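Local atomic coordinates of DUF4439 domain-containing protein (Mycobacterium tuberculosis, PDB entry 2IB0), a protein that is of unknown function but folds as a four-helix bundle of the ferritin-like clan. Residues A24-A29 and V71-R76; A35-Y40 and Q61-R66; N52-D57 and T142-V147. One frame throughout, in Å; residues are numbered along the deposited sequence.

Contact 1. Residues A24-A29 and V71-R76; sequences AALCDA and VMLSAR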
ATOM      1  N   ALA A  24      -3.158   6.927 -20.689  1.00 32.76           N
ATOM      2  CA  ALA A  24      -1.739   6.700 -20.749  1.00 32.15           C
ATOM      3  C   ALA A  24      -1.252   6.062 -19.485  1.00 31.68           C
ATOM      4  O   ALA A  24      -0.442   5.138 -19.565  1.00 33.01           O
ATOM      5  CB  ALA A  24      -0.978   7.983 -21.034  1.00 33.57           C
ATOM      6  N   ALA A  25      -1.736   6.525 -18.315  1.00 30.30           N
ATOM      7  CA  ALA A  25      -1.282   5.935 -17.083  1.00 28.96           C
ATOM      8  C   ALA A  25      -1.730   4.475 -16.981  1.00 27.92           C
ATOM      9  O   ALA A  25      -1.018   3.659 -16.459  1.00 25.88           O
ATOM     10  CB  ALA A  25      -1.775   6.765 -15.837  1.00 28.52           C
ATOM     11  N   LEU A  26      -2.952   4.161 -17.393  1.00 27.95           N
ATOM     12  CA  LEU A  26      -3.458   2.819 -17.154  1.00 28.34           C
ATOM     13  C   LEU A  26      -2.859   1.808 -18.146  1.00 30.05           C
ATOM     14  O   LEU A  26      -2.660   0.620 -17.788  1.00 28.64           O
ATOM     15  CB  LEU A  26      -4.996   2.822 -17.202  1.00 29.06           C
ATOM     16  CG  LEU A  26      -5.726   1.503 -16.901  1.00 29.77           C
ATOM     17  CD1 LEU A  26      -5.528   1.022 -15.490  1.00 26.83           C
ATOM     18  CD2 LEU A  26      -7.209   1.531 -17.288  1.00 27.66           C
ATOM     19  N   CYS A  27      -2.599   2.274 -19.382  1.00 30.92           N
ATOM     20  CA  CYS A  27      -1.835   1.501 -20.352  1.00 32.39           C
ATOM     21  C   CYS A  27      -0.434   1.202 -19.842  1.00 31.42           C
ATOM     22  O   CYS A  27       0.003   0.076 -19.928  1.00 30.72           O
ATOM     23  CB  CYS A  27      -1.787   2.177 -21.752  1.00 33.32           C
ATOM     24  SG  CYS A  27      -3.380   2.116 -22.633  1.00 39.21           S
ATOM     25  N   ASP A  28       0.266   2.196 -19.289  1.00 32.90           N
ATOM     26  CA  ASP A  28       1.595   1.939 -18.686  1.00 33.64           C
ATOM     27  C   ASP A  28       1.518   0.889 -17.581  1.00 33.71           C
ATOM     28  O   ASP A  28       2.412   0.068 -17.459  1.00 35.20           O
ATOM     29  CB  ASP A  28       2.182   3.182 -18.043  1.00 34.53           C
ATOM     30  CG  ASP A  28       2.617   4.216 -19.043  1.00 38.04           C
ATOM     31  OD1 ASP A  28       2.889   3.865 -20.208  1.00 39.06           O
ATOM     32  OD2 ASP A  28       2.653   5.404 -18.650  1.00 40.42           O
ATOM     33  N   ALA A  29       0.434   0.890 -16.821  1.00 31.85           N
ATOM     34  CA  ALA A  29       0.367   0.071 -15.620  1.00 32.28           C
ATOM     35  C   ALA A  29       0.104  -1.338 -16.076  1.00 32.60           C
ATOM     36  O   ALA A  29       0.649  -2.275 -15.518  1.00 32.68           O
ATOM     37  CB  ALA A  29      -0.750   0.551 -14.714  1.00 31.01           C
ATOM     38  N   VAL A  71     -10.319  -5.305 -19.216  1.00 38.16           N
ATOM     39  CA  VAL A  71     -11.734  -4.955 -19.237  1.00 38.80           C
ATOM     40  C   VAL A  71     -11.914  -3.423 -19.137  1.00 38.93           C
ATOM     41  O   VAL A  71     -12.642  -2.834 -19.926  1.00 38.83           O
ATOM     42  CB  VAL A  71     -12.515  -5.726 -18.114  1.00 38.98           C
ATOM     43  CG1 VAL A  71     -13.938  -5.171 -17.913  1.00 39.17           C
ATOM     44  CG2 VAL A  71     -12.554  -7.226 -18.424  1.00 37.12           C
ATOM     45  N   MET A  72     -11.229  -2.787 -18.186  1.00 38.95           N
ATOM     46  CA  MET A  72     -11.329  -1.321 -17.969  1.00 38.25           C
ATOM     47  C   MET A  72     -10.995  -0.527 -19.228  1.00 37.86           C
ATOM     48  O   MET A  72     -11.736   0.390 -19.605  1.00 38.20           O
ATOM     49  CB  MET A  72     -10.404  -0.856 -16.846  1.00 38.33           C
ATOM     50  CG  MET A  72     -10.870  -1.181 -15.441  1.00 38.90           C
ATOM     51  SD  MET A  72      -9.555  -1.086 -14.200  1.00 38.69           S
ATOM     52  CE  MET A  72      -9.531   0.668 -13.836  1.00 34.06           C
ATOM     53  N   LEU A  73      -9.888  -0.876 -19.876  1.00 36.78           N
ATOM     54  CA  LEU A  73      -9.472  -0.188 -21.101  1.00 36.88           C
ATOM     55  C   LEU A  73     -10.529  -0.344 -22.204  1.00 37.78           C
ATOM     56  O   LEU A  73     -10.794   0.621 -22.927  1.00 37.47           O
ATOM     57  CB  LEU A  73      -8.068  -0.626 -21.563  1.00 35.81           C
ATOM     58  CG  LEU A  73      -6.920  -0.216 -20.601  1.00 36.89           C
ATOM     59  CD1 LEU A  73      -5.617  -0.954 -20.930  1.00 35.06           C
ATOM     60  CD2 LEU A  73      -6.666   1.300 -20.605  1.00 35.36           C
ATOM     61  N   SER A  74     -11.155  -1.528 -22.297  1.00 38.33           N
ATOM     62  CA  SER A  74     -12.285  -1.743 -23.219  1.00 39.83           C
ATOM     63  C   SER A  74     -13.505  -0.857 -22.932  1.00 39.46           C
ATOM     64  O   SER A  74     -14.104  -0.268 -23.857  1.00 39.49           O
ATOM     65  CB  SER A  74     -12.688  -3.221 -23.272  1.00 40.52           C
ATOM     66  OG  SER A  74     -11.592  -4.001 -23.723  1.00 42.82           O
ATOM     67  N   ALA A  75     -13.865  -0.740 -21.656  1.00 38.91           N
ATOM     68  CA  ALA A  75     -14.929   0.175 -21.247  1.00 39.11           C
ATOM     69  C   ALA A  75     -14.655   1.632 -21.678  1.00 39.38           C
ATOM     70  O   ALA A  75     -15.593   2.405 -21.896  1.00 39.69           O
ATOM     71  CB  ALA A  75     -15.164   0.084 -19.745  1.00 38.53           C
ATOM     72  N   ARG A  76     -13.377   1.980 -21.816  1.00 39.48           N
ATOM     73  CA  ARG A  76     -12.943   3.306 -22.228  1.00 40.59           C
ATOM     74  C   ARG A  76     -12.838   3.500 -23.760  1.00 42.21           C
ATOM     75  O   ARG A  76     -12.597   4.624 -24.219  1.00 42.43           O
ATOM     76  CB  ARG A  76     -11.581   3.623 -21.614  1.00 40.43           C
ATOM     77  CG  ARG A  76     -11.562   3.674 -20.099  1.00 37.87           C
ATOM     78  CD  ARG A  76     -10.190   4.074 -19.629  1.00 34.92           C
ATOM     79  NE  ARG A  76     -10.110   4.261 -18.174  1.00 32.16           N
ATOM     80  CZ  ARG A  76      -9.108   4.886 -17.576  1.00 31.00           C
ATOM     81  NH1 ARG A  76      -8.106   5.390 -18.306  1.00 30.94           N
ATOM     82  NH2 ARG A  76      -9.076   4.977 -16.255  1.00 29.37           N
TER
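Apolar contact between Leu26 and Leu73 carries most of the meeting of 24-29 with 71-76, two nearly antiparallel pieces of helix 18-46 and helix 52-75 crossing at -154°. Leu26 has CG anti to its backbone N (chi1 -177°), which sends CD2 across the gap, while Leu73 keeps CG beside the backbone N. The two side chains slide past each other in opposite directions, and Leu26 CD2 comes to 3.4 Å from Leu73 CD2, tighter than an ordinary van der Waals contact between carbons. The same methyl touches Met72 at its root, with Leu26 CD2 and Met72 CB 4.0 Å apart. One residue further along, the thiol of Cys27 closes over Leu73 from another side, Cys27 SG lying 3.9 Å from Leu73 CD2.

A methyl against a charged plane makes the second kind of interaction. From CG to NE the chain of Arg76 is extended, and it carries the guanidinium across the gap toward helix 18-46, until Leu26 CD2 stands over the centre of one face, 3.9 Å from Arg76 CZ. Leu26 thus covers a flat side of the cation and leaves the N-H groups at its rim to polar partners. NH2 forms salt bridges with Asp126 and Asp22, and NH1 a hydrogen bond with Asn23; held by several acceptors, the plane probably has little freedom to rotate beneath the methyl.

Packing at this end of the four-helix bundle involves more than the two segments. Trp114 of helix 96-120 lies against Leu26, Phe129 of helix 124-150 against Met72, and Pro81 of the loop after helix 52-75 against both Cys27 and Leu73.

Contact 2. Residues A35-Y40 and Q61-R66; sequences ATIYGY and QHRHRR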
ATOM      1  N   ALA A  35       4.809  -7.446 -17.779  1.00 32.92           N
ATOM      2  CA  ALA A  35       6.230  -7.596 -17.515  1.00 33.65           C
ATOM      3  C   ALA A  35       6.501  -8.246 -16.165  1.00 34.53           C
ATOM      4  O   ALA A  35       7.493  -8.979 -16.021  1.00 36.06           O
ATOM      5  CB  ALA A  35       6.925  -6.260 -17.593  1.00 33.70           C
ATOM      6  N   THR A  36       5.619  -8.009 -15.191  1.00 33.03           N
ATOM      7  CA  THR A  36       5.720  -8.617 -13.868  1.00 32.81           C
ATOM      8  C   THR A  36       5.346 -10.080 -13.847  1.00 33.14           C
ATOM      9  O   THR A  36       6.033 -10.874 -13.206  1.00 32.43           O
ATOM     10  CB  THR A  36       4.838  -7.895 -12.842  1.00 33.20           C
ATOM     11  OG1 THR A  36       5.381  -6.606 -12.660  1.00 32.73           O
ATOM     12  CG2 THR A  36       4.893  -8.589 -11.539  1.00 30.94           C
ATOM     13  N   ILE A  37       4.250 -10.420 -14.531  1.00 32.61           N
ATOM     14  CA  ILE A  37       3.797 -11.790 -14.664  1.00 32.69           C
ATOM     15  C   ILE A  37       4.886 -12.624 -15.370  1.00 33.50           C
ATOM     16  O   ILE A  37       5.205 -13.728 -14.925  1.00 34.00           O
ATOM     17  CB  ILE A  37       2.441 -11.871 -15.463  1.00 32.67           C
ATOM     18  CG1 ILE A  37       1.305 -11.258 -14.642  1.00 31.70           C
ATOM     19  CG2 ILE A  37       2.171 -13.305 -16.075  1.00 29.63           C
ATOM     20  CD1 ILE A  37       0.222 -10.655 -15.531  1.00 31.90           C
ATOM     21  N   TYR A  38       5.478 -12.075 -16.424  1.00 33.26           N
ATOM     22  CA  TYR A  38       6.617 -12.726 -17.077  1.00 33.37           C
ATOM     23  C   TYR A  38       7.779 -12.918 -16.083  1.00 33.93           C
ATOM     24  O   TYR A  38       8.408 -13.983 -16.042  1.00 33.80           O
ATOM     25  CB  TYR A  38       7.040 -11.903 -18.297  1.00 33.05           C
ATOM     26  CG  TYR A  38       8.349 -12.244 -18.943  1.00 33.25           C
ATOM     27  CD1 TYR A  38       8.418 -13.253 -19.910  1.00 30.19           C
ATOM     28  CD2 TYR A  38       9.521 -11.520 -18.659  1.00 32.66           C
ATOM     29  CE1 TYR A  38       9.623 -13.569 -20.557  1.00 35.61           C
ATOM     30  CE2 TYR A  38      10.748 -11.837 -19.336  1.00 32.90           C
ATOM     31  CZ  TYR A  38      10.779 -12.858 -20.259  1.00 34.23           C
ATOM     32  OH  TYR A  38      11.925 -13.183 -20.971  1.00 32.83           O
ATOM     33  N   GLY A  39       8.052 -11.905 -15.262  1.00 33.15           N
ATOM     34  CA  GLY A  39       9.197 -11.973 -14.375  1.00 32.69           C
ATOM     35  C   GLY A  39       9.008 -12.999 -13.280  1.00 32.07           C
ATOM     36  O   GLY A  39       9.968 -13.589 -12.789  1.00 31.01           O
ATOM     37  N   TYR A  40       7.767 -13.180 -12.840  1.00 31.66           N
ATOM     38  CA  TYR A  40       7.520 -14.146 -11.776  1.00 31.04           C
ATOM     39  C   TYR A  40       7.681 -15.592 -12.253  1.00 31.02           C
ATOM     40  O   TYR A  40       7.889 -16.465 -11.437  1.00 31.61           O
ATOM     41  CB  TYR A  40       6.157 -13.951 -11.139  1.00 31.21           C
ATOM     42  CG  TYR A  40       6.124 -13.076  -9.906  1.00 31.38           C
ATOM     43  CD1 TYR A  40       5.476 -11.849  -9.918  1.00 31.69           C
ATOM     44  CD2 TYR A  40       6.763 -13.480  -8.717  1.00 32.21           C
ATOM     45  CE1 TYR A  40       5.442 -11.026  -8.745  1.00 31.02           C
ATOM     46  CE2 TYR A  40       6.753 -12.686  -7.587  1.00 33.28           C
ATOM     47  CZ  TYR A  40       6.088 -11.443  -7.601  1.00 30.96           C
ATOM     48  OH  TYR A  40       6.042 -10.665  -6.448  1.00 30.34           O
ATOM     49  N   GLN A  61      -2.721 -12.883  -8.149  1.00 39.31           N
ATOM     50  CA  GLN A  61      -2.992 -11.450  -7.953  1.00 38.59           C
ATOM     51  C   GLN A  61      -2.688 -10.575  -9.201  1.00 37.33           C
ATOM     52  O   GLN A  61      -3.500  -9.738  -9.610  1.00 35.38           O
ATOM     53  CB  GLN A  61      -2.224 -10.940  -6.740  1.00 38.42           C
ATOM     54  CG  GLN A  61      -2.396  -9.458  -6.478  1.00 39.13           C
ATOM     55  CD  GLN A  61      -1.549  -9.014  -5.285  1.00 40.45           C
ATOM     56  OE1 GLN A  61      -0.435  -8.511  -5.442  1.00 42.37           O
ATOM     57  NE2 GLN A  61      -2.050  -9.270  -4.100  1.00 37.13           N
ATOM     58  N   HIS A  62      -1.516 -10.780  -9.786  1.00 36.50           N
ATOM     59  CA  HIS A  62      -1.182 -10.057 -11.012  1.00 36.01           C
ATOM     60  C   HIS A  62      -2.007 -10.468 -12.228  1.00 35.53           C
ATOM     61  O   HIS A  62      -2.408  -9.600 -12.990  1.00 36.65           O
ATOM     62  CB  HIS A  62       0.284 -10.179 -11.342  1.00 35.12           C
ATOM     63  CG  HIS A  62       1.163  -9.492 -10.376  1.00 33.06           C
ATOM     64  ND1 HIS A  62       1.324  -8.123 -10.368  1.00 33.28           N
ATOM     65  CD2 HIS A  62       1.907  -9.974  -9.353  1.00 32.76           C
ATOM     66  CE1 HIS A  62       2.135  -7.791  -9.380  1.00 34.34           C
ATOM     67  NE2 HIS A  62       2.525  -8.899  -8.766  1.00 32.98           N
ATOM     68  N   ARG A  63      -2.237 -11.763 -12.430  1.00 35.02           N
ATOM     69  CA  ARG A  63      -3.006 -12.213 -13.592  1.00 34.92           C
ATOM     70  C   ARG A  63      -4.418 -11.661 -13.537  1.00 34.68           C
ATOM     71  O   ARG A  63      -4.924 -11.173 -14.547  1.00 33.34           O
ATOM     72  CB  ARG A  63      -3.014 -13.736 -13.743  1.00 35.49           C
ATOM     73  CG  ARG A  63      -1.717 -14.293 -14.237  1.00 34.64           C
ATOM     74  CD  ARG A  63      -1.664 -15.756 -14.021  1.00 36.59           C
ATOM     75  NE  ARG A  63      -0.539 -16.287 -14.764  1.00 42.24           N
ATOM     76  CZ  ARG A  63       0.162 -17.369 -14.436  1.00 43.41           C
ATOM     77  NH1 ARG A  63      -0.143 -18.049 -13.332  1.00 42.12           N
ATOM     78  NH2 ARG A  63       1.178 -17.760 -15.220  1.00 42.21           N
ATOM     79  N   HIS A  64      -4.999 -11.671 -12.329  1.00 34.73           N
ATOM     80  CA  HIS A  64      -6.343 -11.171 -12.106  1.00 35.73           C
ATOM     81  C   HIS A  64      -6.399  -9.651 -12.336  1.00 35.19           C
ATOM     82  O   HIS A  64      -7.286  -9.168 -13.021  1.00 35.36           O
ATOM     83  CB  HIS A  64      -6.842 -11.545 -10.687  1.00 36.68           C
ATOM     84  CG  HIS A  64      -8.282 -11.197 -10.436  1.00 41.32           C
ATOM     85  ND1 HIS A  64      -8.688  -9.957  -9.970  1.00 47.85           N
ATOM     86  CD2 HIS A  64      -9.419 -11.923 -10.583  1.00 46.19           C
ATOM     87  CE1 HIS A  64     -10.005  -9.932  -9.853  1.00 45.22           C
ATOM     88  NE2 HIS A  64     -10.475 -11.113 -10.214  1.00 46.81           N
ATOM     89  N   ARG A  65      -5.457  -8.904 -11.752  1.00 33.96           N
ATOM     90  CA  ARG A  65      -5.358  -7.471 -11.974  1.00 32.44           C
ATOM     91  C   ARG A  65      -5.237  -7.128 -13.468  1.00 32.10           C
ATOM     92  O   ARG A  65      -5.941  -6.256 -13.958  1.00 31.94           O
ATOM     93  CB  ARG A  65      -4.142  -6.930 -11.241  1.00 32.39           C
ATOM     94  CG  ARG A  65      -4.087  -5.431 -11.206  1.00 31.19           C
ATOM     95  CD  ARG A  65      -2.814  -4.993 -10.542  1.00 30.25           C
ATOM     96  NE  ARG A  65      -2.783  -5.348  -9.137  1.00 28.43           N
ATOM     97  CZ  ARG A  65      -1.672  -5.589  -8.449  1.00 29.84           C
ATOM     98  NH1 ARG A  65      -0.491  -5.534  -9.057  1.00 30.19           N
ATOM     99  NH2 ARG A  65      -1.735  -5.896  -7.150  1.00 29.82           N
ATOM    100  N   ARG A  66      -4.327  -7.804 -14.164  1.00 31.15           N
ATOM    101  CA  ARG A  66      -4.130  -7.662 -15.632  1.00 30.82           C
ATOM    102  C   ARG A  66      -5.433  -7.836 -16.424  1.00 30.75           C
ATOM    103  O   ARG A  66      -5.795  -6.978 -17.239  1.00 31.20           O
ATOM    104  CB  ARG A  66      -3.084  -8.651 -16.134  1.00 30.41           C
ATOM    105  CG  ARG A  66      -3.086  -8.852 -17.732  1.00 31.01           C
ATOM    106  CD  ARG A  66      -2.382 -10.157 -18.118  1.00 33.46           C
ATOM    107  NE  ARG A  66      -3.131 -11.377 -17.780  1.00 36.35           N
ATOM    108  CZ  ARG A  66      -2.619 -12.615 -17.803  1.00 35.75           C
ATOM    109  NH1 ARG A  66      -1.355 -12.835 -18.138  1.00 32.79           N
ATOM    110  NH2 ARG A  66      -3.377 -13.652 -17.496  1.00 36.85           N
TER
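A polar cluster around His62, inside the four-helix bundle, forms one part of the contact between 35-40 and 61-66; the packing of Ile37 forms the other. Helices 18-46 and 52-75 run nearly antiparallel here, their local axes 9.7 Å apart, with Ile37 level with His62. His62 has CG beside its backbone N (chi1 -67°), which places the ring between the helices, and chi2 turns one face to Thr36. The methyl of Thr36 sits over the centre of that face in a CH-pi contact, CG2 being 3.6 Å from the ring centroid and 12° off the normal. Such a placement follows from the Thr36 rotamer: CG2 is anti to the backbone N, while OG1 turns back to the carbonyl of Val32 in its own helix.

Tyr40 approaches the imidazole obliquely, with the planes at 37° and Tyr40 CE1 3.6 Å from His62 NE2. Tyr40 OH and His62 NE2 each hydrogen-bond to OE2 of Glu107 and His62 ND1 bonds to Glu33, so both ring nitrogens are engaged, which fixes the rotation of the imidazole and would probably favour its protonated form. Glutamates around a histidine recall the metal sites of ferritin-like bundles, although no metal binding is established for this protein.

Away from the histidine face Ile37 carries the contact. It slides alongside His62, its CG1 lying 3.6 Å from His62 CB, and then sends CD1 across the bent chain of Arg66, where Ile37 CD1 rests on both the CD methylene and NH1 of Arg66, 3.7 Å from each.

Helix 96-120 closes the inner side through Met106, which touches Thr36 and Tyr40, and helix 124-150 lies against Gln61 and Arg65.

Contact 3. Residues N52-D57 and T142-V147; sequences NFLVAD and TRWNRV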
ATOM      1  N   ASN A  52       7.032 -21.008  -2.616  1.00 47.33           N
ATOM      2  CA  ASN A  52       6.052 -21.130  -3.682  1.00 48.80           C
ATOM      3  C   ASN A  52       4.611 -20.834  -3.429  1.00 46.81           C
ATOM      4  O   ASN A  52       3.898 -20.522  -4.365  1.00 47.11           O
ATOM      5  CB  ASN A  52       6.289 -22.093  -4.918  1.00 50.83           C
ATOM      6  CG  ASN A  52       7.504 -23.024  -4.819  1.00 55.86           C
ATOM      7  OD1 ASN A  52       8.658 -22.641  -5.196  1.00 60.49           O
ATOM      8  ND2 ASN A  52       7.232 -24.293  -4.476  1.00 57.50           N
ATOM      9  N   PHE A  53       4.216 -20.827  -2.163  1.00 45.70           N
ATOM     10  CA  PHE A  53       2.959 -20.213  -1.729  1.00 44.80           C
ATOM     11  C   PHE A  53       2.925 -18.729  -2.112  1.00 41.89           C
ATOM     12  O   PHE A  53       1.920 -18.250  -2.583  1.00 40.96           O
ATOM     13  CB  PHE A  53       2.767 -20.332  -0.211  1.00 46.97           C
ATOM     14  CG  PHE A  53       2.215 -21.680   0.257  1.00 52.82           C
ATOM     15  CD1 PHE A  53       1.216 -22.362  -0.483  1.00 56.08           C
ATOM     16  CD2 PHE A  53       2.668 -22.253   1.471  1.00 56.66           C
ATOM     17  CE1 PHE A  53       0.706 -23.613  -0.044  1.00 58.35           C
ATOM     18  CE2 PHE A  53       2.158 -23.491   1.930  1.00 58.37           C
ATOM     19  CZ  PHE A  53       1.177 -24.174   1.168  1.00 56.41           C
ATOM     20  N   LEU A  54       4.042 -18.024  -1.893  1.00 39.00           N
ATOM     21  CA  LEU A  54       4.188 -16.598  -2.202  1.00 36.64           C
ATOM     22  C   LEU A  54       4.150 -16.335  -3.717  1.00 36.63           C
ATOM     23  O   LEU A  54       3.427 -15.447  -4.204  1.00 36.77           O
ATOM     24  CB  LEU A  54       5.462 -16.056  -1.535  1.00 36.43           C
ATOM     25  CG  LEU A  54       5.863 -14.556  -1.524  1.00 36.86           C
ATOM     26  CD1 LEU A  54       4.713 -13.673  -1.072  1.00 33.24           C
ATOM     27  CD2 LEU A  54       7.158 -14.234  -0.684  1.00 33.70           C
ATOM     28  N   VAL A  55       4.908 -17.122  -4.469  1.00 36.01           N
ATOM     29  CA  VAL A  55       4.941 -16.993  -5.910  1.00 35.23           C
ATOM     30  C   VAL A  55       3.551 -17.223  -6.476  1.00 35.02           C
ATOM     31  O   VAL A  55       3.082 -16.394  -7.253  1.00 34.81           O
ATOM     32  CB  VAL A  55       5.929 -17.985  -6.584  1.00 36.52           C
ATOM     33  CG1 VAL A  55       5.773 -17.941  -8.138  1.00 33.55           C
ATOM     34  CG2 VAL A  55       7.392 -17.681  -6.169  1.00 37.04           C
ATOM     35  N   ALA A  56       2.897 -18.330  -6.110  1.00 34.28           N
ATOM     36  CA  ALA A  56       1.539 -18.605  -6.598  1.00 35.32           C
ATOM     37  C   ALA A  56       0.574 -17.449  -6.308  1.00 36.34           C
ATOM     38  O   ALA A  56      -0.191 -17.031  -7.197  1.00 35.98           O
ATOM     39  CB  ALA A  56       0.977 -19.909  -6.002  1.00 34.67           C
ATOM     40  N   ASP A  57       0.584 -16.980  -5.050  1.00 37.13           N
ATOM     41  CA  ASP A  57      -0.197 -15.829  -4.603  1.00 38.05           C
ATOM     42  C   ASP A  57       0.055 -14.607  -5.478  1.00 37.11           C
ATOM     43  O   ASP A  57      -0.870 -13.980  -5.933  1.00 36.43           O
ATOM     44  CB  ASP A  57       0.229 -15.430  -3.172  1.00 39.73           C
ATOM     45  CG  ASP A  57      -0.471 -16.212  -2.077  1.00 45.47           C
ATOM     46  OD1 ASP A  57      -1.374 -17.040  -2.375  1.00 50.52           O
ATOM     47  OD2 ASP A  57      -0.098 -15.968  -0.883  1.00 53.16           O
ATOM     48  N   THR A 142       6.876  -5.880   0.621  1.00 32.76           N
ATOM     49  CA  THR A 142       7.313  -6.068   1.991  1.00 32.42           C
ATOM     50  C   THR A 142       7.446  -7.576   2.293  1.00 32.18           C
ATOM     51  O   THR A 142       8.319  -7.983   3.045  1.00 31.04           O
ATOM     52  CB  THR A 142       6.352  -5.435   3.069  1.00 34.27           C
ATOM     53  OG1 THR A 142       5.152  -6.205   3.123  1.00 38.93           O
ATOM     54  CG2 THR A 142       5.994  -4.026   2.739  1.00 30.99           C
ATOM     55  N   ARG A 143       6.536  -8.391   1.763  1.00 31.50           N
ATOM     56  CA  ARG A 143       6.628  -9.849   1.931  1.00 32.96           C
ATOM     57  C   ARG A 143       7.919 -10.468   1.325  1.00 32.85           C
ATOM     58  O   ARG A 143       8.512 -11.348   1.911  1.00 33.31           O
ATOM     59  CB  ARG A 143       5.395 -10.534   1.320  1.00 33.73           C
ATOM     60  CG  ARG A 143       4.166 -10.154   2.058  1.00 28.71           C
ATOM     61  CD  ARG A 143       2.850 -10.776   1.518  1.00 31.92           C
ATOM     62  NE  ARG A 143       2.863 -12.228   1.708  1.00 38.86           N
ATOM     63  CZ  ARG A 143       2.114 -13.117   1.041  1.00 44.04           C
ATOM     64  NH1 ARG A 143       1.239 -12.742   0.086  1.00 42.06           N
ATOM     65  NH2 ARG A 143       2.251 -14.416   1.326  1.00 44.69           N
ATOM     66  N   TRP A 144       8.348 -10.001   0.168  1.00 33.08           N
ATOM     67  CA  TRP A 144       9.606 -10.467  -0.428  1.00 34.31           C
ATOM     68  C   TRP A 144      10.852  -9.939   0.284  1.00 34.69           C
ATOM     69  O   TRP A 144      11.860 -10.626   0.347  1.00 33.77           O
ATOM     70  CB  TRP A 144       9.661 -10.141  -1.926  1.00 34.91           C
ATOM     71  CG  TRP A 144       8.817 -11.056  -2.736  1.00 35.61           C
ATOM     72  CD1 TRP A 144       7.582 -10.789  -3.284  1.00 34.86           C
ATOM     73  CD2 TRP A 144       9.148 -12.413  -3.114  1.00 34.02           C
ATOM     74  NE1 TRP A 144       7.118 -11.911  -3.968  1.00 38.09           N
ATOM     75  CE2 TRP A 144       8.066 -12.911  -3.891  1.00 35.93           C
ATOM     76  CE3 TRP A 144      10.262 -13.248  -2.877  1.00 34.96           C
ATOM     77  CZ2 TRP A 144       8.057 -14.233  -4.439  1.00 36.89           C
ATOM     78  CZ3 TRP A 144      10.251 -14.570  -3.428  1.00 35.93           C
ATOM     79  CH2 TRP A 144       9.146 -15.033  -4.190  1.00 33.42           C
ATOM     80  N   ASN A 145      10.760  -8.722   0.844  1.00 35.63           N
ATOM     81  CA  ASN A 145      11.811  -8.151   1.654  1.00 35.12           C
ATOM     82  C   ASN A 145      11.989  -8.916   2.971  1.00 35.41           C
ATOM     83  O   ASN A 145      13.096  -9.031   3.486  1.00 34.16           O
ATOM     84  CB  ASN A 145      11.493  -6.700   1.954  1.00 36.32           C
ATOM     85  CG  ASN A 145      12.134  -5.739   0.971  1.00 40.51           C
ATOM     86  OD1 ASN A 145      11.469  -4.787   0.463  1.00 45.98           O
ATOM     87  ND2 ASN A 145      13.434  -5.939   0.711  1.00 39.70           N
ATOM     88  N   ARG A 146      10.880  -9.410   3.510  1.00 34.88           N
ATOM     89  CA  ARG A 146      10.889 -10.256   4.676  1.00 35.74           C
ATOM     90  C   ARG A 146      11.555 -11.606   4.336  1.00 33.70           C
ATOM     91  O   ARG A 146      12.306 -12.141   5.143  1.00 31.63           O
ATOM     92  CB  ARG A 146       9.460 -10.464   5.173  1.00 36.60           C
ATOM     93  CG  ARG A 146       9.334 -11.101   6.513  1.00 43.36           C
ATOM     94  CD  ARG A 146       7.891 -10.851   7.030  1.00 52.18           C
ATOM     95  NE  ARG A 146       7.683  -9.439   7.399  1.00 58.84           N
ATOM     96  CZ  ARG A 146       6.597  -8.700   7.109  1.00 59.93           C
ATOM     97  NH1 ARG A 146       5.578  -9.197   6.421  1.00 59.46           N
ATOM     98  NH2 ARG A 146       6.549  -7.435   7.504  1.00 62.92           N
ATOM     99  N   VAL A 147      11.291 -12.141   3.140  1.00 33.53           N
ATOM    100  CA  VAL A 147      12.046 -13.293   2.651  1.00 31.62           C
ATOM    101  C   VAL A 147      13.565 -13.009   2.577  1.00 33.04           C
ATOM    102  O   VAL A 147      14.375 -13.764   3.143  1.00 33.71           O
ATOM    103  CB  VAL A 147      11.460 -13.817   1.289  1.00 33.31           C
ATOM    104  CG1 VAL A 147      12.340 -14.943   0.715  1.00 27.29           C
ATOM    105  CG2 VAL A 147      10.033 -14.339   1.513  1.00 33.02           C
TER
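With CG anti to the backbone N (chi1 -174°), Leu54 extends toward helix 124-150 and divides its two methyls between two flat groups. Trp144 keeps CG beside its backbone N, and chi2 of 103° swings the indole across the gap. Leu54 CD2 consequently lies over the face of the six-membered ring, 3.6 Å from its centroid and 13° off the normal, a CH-pi contact. The same methyl meets Val147 tip to tip, while Val55 CG2 comes in the plane of the indole, at its edge, 3.7 Å from Trp144 CH2.

The other methyl covers a cation. The chain of Arg143 bends at chi3, bringing its guanidinium beneath Leu54 CD1, which stands over the centre of one face, 3.4 Å from Arg143 CZ. At the edge of that plane Asp57 OD2 faces the end of the guanidinium, between its two terminal nitrogens: it forms a long salt bridge to Arg143 NH2, 3.6 Å away, and sits about equally far from NH1, with the carboxylate plane steeply turned.

Trp144 also packs on Ala100, Ala103 and Val104 of helix 96-120 and on Val43 of helix 18-46, so all four helices converge here; Arg143 lies against Arg146 of the second subunit.

The three contacts sample one long helix at three levels, against one neighbour in contacts 1 and 2 and against another in contact 3. Helix 52-75 serves all three, meeting helix 18-46 in contacts 1 and 2 and helix 124-150 in contact 3. Contacts 1 and 3 lie on opposite sides of the chain's centre, about 27 Å apart between their centres, with contact 2 about 15 Å from the first and 14 Å from the third. Contacts 1 and 2 do not touch, their nearest atoms being about 5 Å apart. Contacts 2 and 3 do: Tyr40 OH packs 3.0 Å from Trp144 NE1, setting the indole beside the polar cluster around His62 and Glu107.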